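Local coordinates for uncharacterized HTH-type transcriptional regulator YybR (Bacillus subtilis, PDB 4A5N), which probably binds DNA as a redox-sensing transcriptional activator of the MarR/DUF24 type, built as a winged helix-turn-helix dimer, at residues V22-M35 with M56-V70. The protein carries 1 engineered substitution. Residues are numbered along the deposited sequence; the frame is centred on the assembly and turned at random.
Sequences VIGGKWKGILFYHM and MLTLQLRELEADGIV
Lys28 lies across helix 56-66 with its chain extended beyond CG, so that its methylenes run past Leu64 and its ammonium group arrives at Glu63. Lys28 NZ meets Glu63 OE1 at 2.9 Å, nearly along the acceptor's C-O axis, in a salt bridge. A water bound to Lys28 NZ donates to Val22 O and to Asp67 OD2, tying the end of helix 15-23 into the same polar cluster; Asp67 also pairs with Arg115 of the second subunit. Lysine suits this buried place because its long apolar stem can pack while its charge reaches the Glu63 carboxylate and the water. Cutting the chain back to an alanine here is likely to leave Glu63 without its cross-helix mate, deprive the bridging water of its donor and open a gap beside Leu64.

Leu64 is the apolar counterpart: its CD1 lies 3.9 Å from Lys28 CG, and its CD2 faces Val22 O. Helices 28-35 and 56-66 cross at -70° within the winged helix-turn-helix domain of the HxlR family, in which helix 54-66 probably serves as the DNA-recognition helix, as in related proteins, and strands 70-75 and 81-86 correspond to the wing. Gln60, bent at chi2 (-66°), turns its amide back so that OE1 rests 3.4 Å from Lys28 CG, while its CG packs obliquely against the Trp27 ring. Met56 adds an oblique Met-aromatic contact with that indole. Deeper in, branched Leu31 fits between Leu57 and Leu61, Leu31 CD2 lying 3.7 Å from Leu57 CD1, while Phe45 of helix 42-48 also packs on it. Toward the wing, flexible Met35 brings CE to Val70 CG2 at 3.7 Å, and Ile69 CG2 meets the edge of the Phe32 ring.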
loop_
_atom_site.group_PDB
_atom_site.type_symbol
_atom_site.label_atom_id
_atom_site.label_comp_id
_atom_site.label_asym_id
_atom_site.label_seq_id
_atom_site.Cartn_x
_atom_site.Cartn_y
_atom_site.Cartn_z
ATOM N N VAL B 22 6.572 0.568 -4.166
ATOM C CA VAL B 22 6.840 1.906 -4.674
ATOM C C VAL B 22 6.149 3.003 -3.857
ATOM O O VAL B 22 6.732 4.073 -3.640
ATOM C CB VAL B 22 6.451 2.027 -6.157
ATOM C CG1 VAL B 22 6.914 3.375 -6.720
ATOM C CG2 VAL B 22 7.072 0.887 -6.951
ATOM N N ILE B 23 4.922 2.741 -3.404
ATOM C CA ILE B 23 4.060 3.775 -2.818
ATOM C C ILE B 23 3.735 3.519 -1.347
ATOM O O ILE B 23 3.110 4.342 -0.683
ATOM C CB ILE B 23 2.773 3.950 -3.675
ATOM C CG1 ILE B 23 2.184 5.359 -3.545
ATOM C CG2 ILE B 23 1.731 2.884 -3.360
ATOM C CD1 ILE B 23 3.169 6.504 -3.722
ATOM N N GLY B 24 4.216 2.386 -0.843
ATOM C CA GLY B 24 3.869 1.937 0.487
ATOM C C GLY B 24 4.856 2.355 1.531
ATOM O O GLY B 24 5.838 3.034 1.259
ATOM N N GLY B 25 4.563 1.960 2.755
ATOM C CA GLY B 25 5.365 2.363 3.904
ATOM C C GLY B 25 4.665 3.530 4.587
ATOM O O GLY B 25 3.568 3.910 4.191
ATOM N N LYS B 26 5.270 4.096 5.622
ATOM C CA LYS B 26 4.558 5.077 6.431
ATOM C C LYS B 26 4.385 6.502 5.845
ATOM O O LYS B 26 3.477 7.237 6.255
ATOM C CB LYS B 26 5.194 5.136 7.831
ATOM C CG LYS B 26 4.507 6.134 8.728
ATOM C CD LYS B 26 4.789 5.882 10.205
ATOM C CE LYS B 26 3.748 6.580 11.053
ATOM N NZ LYS B 26 3.639 5.907 12.378
ATOM N N TRP B 27 5.203 6.871 4.858
ATOM C CA TRP B 27 5.351 8.258 4.472
ATOM C C TRP B 27 5.106 8.546 3.019
ATOM O O TRP B 27 4.710 9.635 2.679
ATOM C CB TRP B 27 6.763 8.704 4.784
ATOM C CG TRP B 27 7.226 8.405 6.186
ATOM C CD1 TRP B 27 8.134 7.445 6.587
ATOM C CD2 TRP B 27 6.809 9.081 7.407
ATOM N NE1 TRP B 27 8.322 7.486 7.956
ATOM C CE2 TRP B 27 7.547 8.452 8.502
ATOM C CE3 TRP B 27 5.932 10.114 7.694
ATOM C CZ2 TRP B 27 7.382 8.847 9.810
ATOM C CZ3 TRP B 27 5.787 10.516 9.018
ATOM C CH2 TRP B 27 6.491 9.891 10.051
ATOM N N LYS B 28 5.380 7.612 2.141
ATOM C CA LYS B 28 5.378 7.981 0.712
ATOM C C LYS B 28 4.009 8.419 0.223
ATOM O O LYS B 28 3.900 9.288 -0.645
ATOM C CB LYS B 28 5.939 6.841 -0.138
ATOM C CG LYS B 28 7.458 6.720 -0.127
ATOM C CD LYS B 28 7.913 5.417 -0.740
ATOM C CE LYS B 28 9.366 5.137 -0.490
ATOM N NZ LYS B 28 9.757 3.929 -1.239
ATOM N N GLY B 29 2.955 7.771 0.703
ATOM C CA GLY B 29 1.587 8.134 0.317
ATOM C C GLY B 29 1.231 9.581 0.610
ATOM O O GLY B 29 0.592 10.261 -0.205
ATOM N N ILE B 30 1.631 10.038 1.801
ATOM C CA ILE B 30 1.396 11.394 2.253
ATOM C C ILE B 30 2.183 12.353 1.383
ATOM O O ILE B 30 1.625 13.337 0.898
ATOM C CB ILE B 30 1.867 11.597 3.724
ATOM C CG1 ILE B 30 1.089 10.720 4.693
ATOM C CG2 ILE B 30 1.710 13.054 4.187
ATOM C CD1 ILE B 30 1.698 10.680 6.083
ATOM N N LEU B 31 3.470 12.044 1.175
ATOM C CA LEU B 31 4.381 12.890 0.391
ATOM C C LEU B 31 3.812 13.064 -1.023
ATOM O O LEU B 31 3.653 14.171 -1.502
ATOM C CB LEU B 31 5.783 12.290 0.316
ATOM C CG LEU B 31 6.473 12.244 1.689
ATOM C CD1 LEU B 31 7.869 11.636 1.564
ATOM C CD2 LEU B 31 6.473 13.644 2.272
ATOM N N PHE B 32 3.476 11.927 -1.628
ATOM C CA PHE B 32 2.863 11.866 -2.927
ATOM C C PHE B 32 1.602 12.710 -3.023
ATOM O O PHE B 32 1.456 13.539 -3.949
ATOM C CB PHE B 32 2.549 10.397 -3.280
ATOM C CG PHE B 32 2.028 10.215 -4.683
ATOM C CD1 PHE B 32 0.754 10.645 -5.025
ATOM C CD2 PHE B 32 2.825 9.643 -5.645
ATOM C CE1 PHE B 32 0.288 10.485 -6.322
ATOM C CE2 PHE B 32 2.387 9.514 -6.970
ATOM C CZ PHE B 32 1.107 9.908 -7.285
ATOM N N TYR B 33 0.670 12.495 -2.096
ATOM C CA TYR B 33 -0.590 13.208 -2.095
ATOM C C TYR B 33 -0.401 14.721 -2.150
ATOM O O TYR B 33 -1.074 15.403 -2.933
ATOM C CB TYR B 33 -1.484 12.823 -0.905
ATOM C CG TYR B 33 -2.771 13.589 -0.887
ATOM C CD1 TYR B 33 -3.834 13.236 -1.717
ATOM C CD2 TYR B 33 -2.920 14.705 -0.080
ATOM C CE1 TYR B 33 -5.029 13.975 -1.716
ATOM C CE2 TYR B 33 -4.093 15.443 -0.079
ATOM C CZ TYR B 33 -5.141 15.075 -0.888
ATOM O OH TYR B 33 -6.280 15.847 -0.844
ATOM N N HIS B 34 0.556 15.214 -1.375
ATOM C CA HIS B 34 0.786 16.637 -1.248
ATOM C C HIS B 34 1.495 17.231 -2.454
ATOM O O HIS B 34 1.474 18.430 -2.659
ATOM C CB HIS B 34 1.459 16.930 0.095
ATOM C CG HIS B 34 0.485 16.843 1.280
ATOM N ND1 HIS B 34 -0.208 17.920 1.735
ATOM C CD2 HIS B 34 0.085 15.760 2.082
ATOM C CE1 HIS B 34 -1.020 17.538 2.737
ATOM N NE2 HIS B 34 -0.840 16.221 2.949
ATOM N N MET B 35 2.044 16.391 -3.311
ATOM C CA MET B 35 2.569 16.890 -4.579
ATOM C C MET B 35 1.548 16.868 -5.703
ATOM O O MET B 35 1.847 17.378 -6.793
ATOM C CB MET B 35 3.812 16.143 -5.006
ATOM C CG MET B 35 5.059 16.496 -4.195
ATOM S SD MET B 35 6.540 15.532 -4.612
ATOM C CE MET B 35 6.271 14.086 -3.572
ATOM N N MET B 56 14.908 10.796 7.531
ATOM C CA MET B 56 13.885 9.911 6.989
ATOM C C MET B 56 13.145 10.578 5.811
ATOM O O MET B 56 12.907 9.937 4.816
ATOM C CB MET B 56 12.893 9.499 8.079
ATOM C CG MET B 56 11.776 8.582 7.584
ATOM S SD MET B 56 12.426 7.032 6.933
ATOM C CE MET B 56 12.699 6.129 8.460
ATOM N N LEU B 57 12.801 11.856 5.931
ATOM C CA LEU B 57 12.183 12.561 4.792
ATOM C C LEU B 57 13.097 12.535 3.561
ATOM O O LEU B 57 12.634 12.273 2.407
ATOM C CB LEU B 57 11.833 13.997 5.204
ATOM C CG LEU B 57 11.188 14.886 4.119
ATOM C CD1 LEU B 57 9.882 14.239 3.646
ATOM C CD2 LEU B 57 10.942 16.324 4.581
ATOM N N THR B 58 14.387 12.815 3.771
ATOM C CA THR B 58 15.335 12.817 2.659
ATOM C C THR B 58 15.394 11.426 2.013
ATOM O O THR B 58 15.421 11.323 0.825
ATOM C CB THR B 58 16.771 13.217 3.108
ATOM O OG1 THR B 58 16.749 14.546 3.603
ATOM C CG2 THR B 58 17.780 13.133 1.932
ATOM N N LEU B 59 15.422 10.372 2.824
ATOM C CA LEU B 59 15.517 8.989 2.343
ATOM C C LEU B 59 14.277 8.600 1.571
ATOM O O LEU B 59 14.388 8.048 0.456
ATOM C CB LEU B 59 15.748 8.024 3.510
ATOM C CG LEU B 59 15.901 6.502 3.321
ATOM C CD1 LEU B 59 16.753 6.151 2.093
ATOM C CD2 LEU B 59 16.523 5.928 4.600
ATOM N N GLN B 60 13.099 8.911 2.132
ATOM C CA GLN B 60 11.844 8.590 1.434
ATOM C C GLN B 60 11.768 9.307 0.090
ATOM O O GLN B 60 11.334 8.726 -0.928
ATOM C CB GLN B 60 10.599 8.952 2.282
ATOM C CG GLN B 60 10.447 8.158 3.577
ATOM C CD GLN B 60 10.198 6.683 3.338
ATOM O OE1 GLN B 60 9.179 6.291 2.774
ATOM N NE2 GLN B 60 11.156 5.869 3.710
ATOM N N LEU B 61 12.170 10.575 0.074
ATOM C CA LEU B 61 12.134 11.343 -1.183
ATOM C C LEU B 61 13.167 10.810 -2.206
ATOM O O LEU B 61 12.892 10.803 -3.387
ATOM C CB LEU B 61 12.323 12.857 -0.922
ATOM C CG LEU B 61 11.164 13.616 -0.268
ATOM C CD1 LEU B 61 11.631 14.961 0.312
ATOM C CD2 LEU B 61 9.994 13.814 -1.241
ATOM N N ARG B 62 14.339 10.382 -1.740
ATOM C CA ARG B 62 15.381 9.810 -2.615
ATOM C C ARG B 62 14.883 8.518 -3.264
ATOM O O ARG B 62 15.131 8.262 -4.456
ATOM C CB ARG B 62 16.703 9.533 -1.841
ATOM C CG ARG B 62 17.655 10.723 -1.754
ATOM C CD ARG B 62 19.004 10.320 -1.152
ATOM N NE ARG B 62 20.057 11.319 -1.389
ATOM C CZ ARG B 62 21.168 11.128 -2.117
ATOM N NH1 ARG B 62 21.440 9.953 -2.700
ATOM N NH2 ARG B 62 22.036 12.130 -2.259
ATOM N N GLU B 63 14.174 7.698 -2.495
ATOM C CA GLU B 63 13.636 6.458 -3.042
ATOM C C GLU B 63 12.556 6.713 -4.084
ATOM O O GLU B 63 12.560 6.093 -5.127
ATOM C CB GLU B 63 13.069 5.561 -1.952
ATOM C CG GLU B 63 14.092 5.183 -0.909
ATOM C CD GLU B 63 13.582 4.137 0.033
ATOM O OE1 GLU B 63 12.386 3.810 -0.057
ATOM O OE2 GLU B 63 14.390 3.650 0.877
ATOM N N LEU B 64 11.627 7.621 -3.807
ATOM C CA LEU B 64 10.615 8.043 -4.838
ATOM C C LEU B 64 11.253 8.586 -6.112
ATOM O O LEU B 64 10.822 8.282 -7.274
ATOM C CB LEU B 64 9.709 9.110 -4.239
ATOM C CG LEU B 64 8.604 8.544 -3.345
ATOM C CD1 LEU B 64 7.956 9.680 -2.554
ATOM C CD2 LEU B 64 7.564 7.774 -4.153
ATOM N N GLU B 65 12.296 9.395 -5.918
ATOM C CA GLU B 65 13.124 9.871 -7.043
ATOM C C GLU B 65 13.820 8.728 -7.784
ATOM O O GLU B 65 13.801 8.654 -9.046
ATOM C CB GLU B 65 14.132 10.956 -6.590
ATOM C CG GLU B 65 14.980 11.529 -7.732
ATOM C CD GLU B 65 16.061 12.503 -7.262
ATOM O OE1 GLU B 65 16.217 12.719 -6.037
ATOM O OE2 GLU B 65 16.748 13.059 -8.134
ATOM N N ALA B 66 14.431 7.812 -7.030
ATOM C CA ALA B 66 15.163 6.714 -7.647
ATOM C C ALA B 66 14.231 5.823 -8.487
ATOM O O ALA B 66 14.668 5.270 -9.476
ATOM C CB ALA B 66 15.893 5.883 -6.602
ATOM N N ASP B 67 12.965 5.706 -8.074
ATOM C CA ASP B 67 11.980 4.889 -8.740
ATOM C C ASP B 67 11.308 5.650 -9.892
ATOM O O ASP B 67 10.428 5.103 -10.531
ATOM C CB ASP B 67 10.886 4.431 -7.750
ATOM C CG ASP B 67 11.359 3.339 -6.787
ATOM O OD1 ASP B 67 12.456 2.782 -7.002
ATOM O OD2 ASP B 67 10.608 3.020 -5.843
ATOM N N GLY B 68 11.702 6.907 -10.114
ATOM C CA GLY B 68 11.161 7.725 -11.203
ATOM C C GLY B 68 9.822 8.399 -10.974
ATOM O O GLY B 68 9.221 8.903 -11.913
ATOM N N ILE B 69 9.357 8.408 -9.732
ATOM C CA ILE B 69 8.045 8.970 -9.336
ATOM C C ILE B 69 8.089 10.449 -8.974
ATOM O O ILE B 69 7.117 11.215 -9.185
ATOM C CB ILE B 69 7.528 8.222 -8.085
ATOM C CG1 ILE B 69 7.589 6.693 -8.291
ATOM C CG2 ILE B 69 6.124 8.701 -7.689
ATOM C CD1 ILE B 69 6.797 6.158 -9.472
ATOM N N VAL B 70 9.241 10.862 -8.483
ATOM C CA VAL B 70 9.476 12.229 -8.102
ATOM C C VAL B 70 10.690 12.820 -8.806
ATOM O O VAL B 70 11.699 12.139 -9.049
ATOM C CB VAL B 70 9.606 12.339 -6.569
ATOM C CG1 VAL B 70 10.152 13.706 -6.137
ATOM C CG2 VAL B 70 8.248 12.081 -5.941
HETATM O O HOH W 1 9.473 4.680 -3.812
#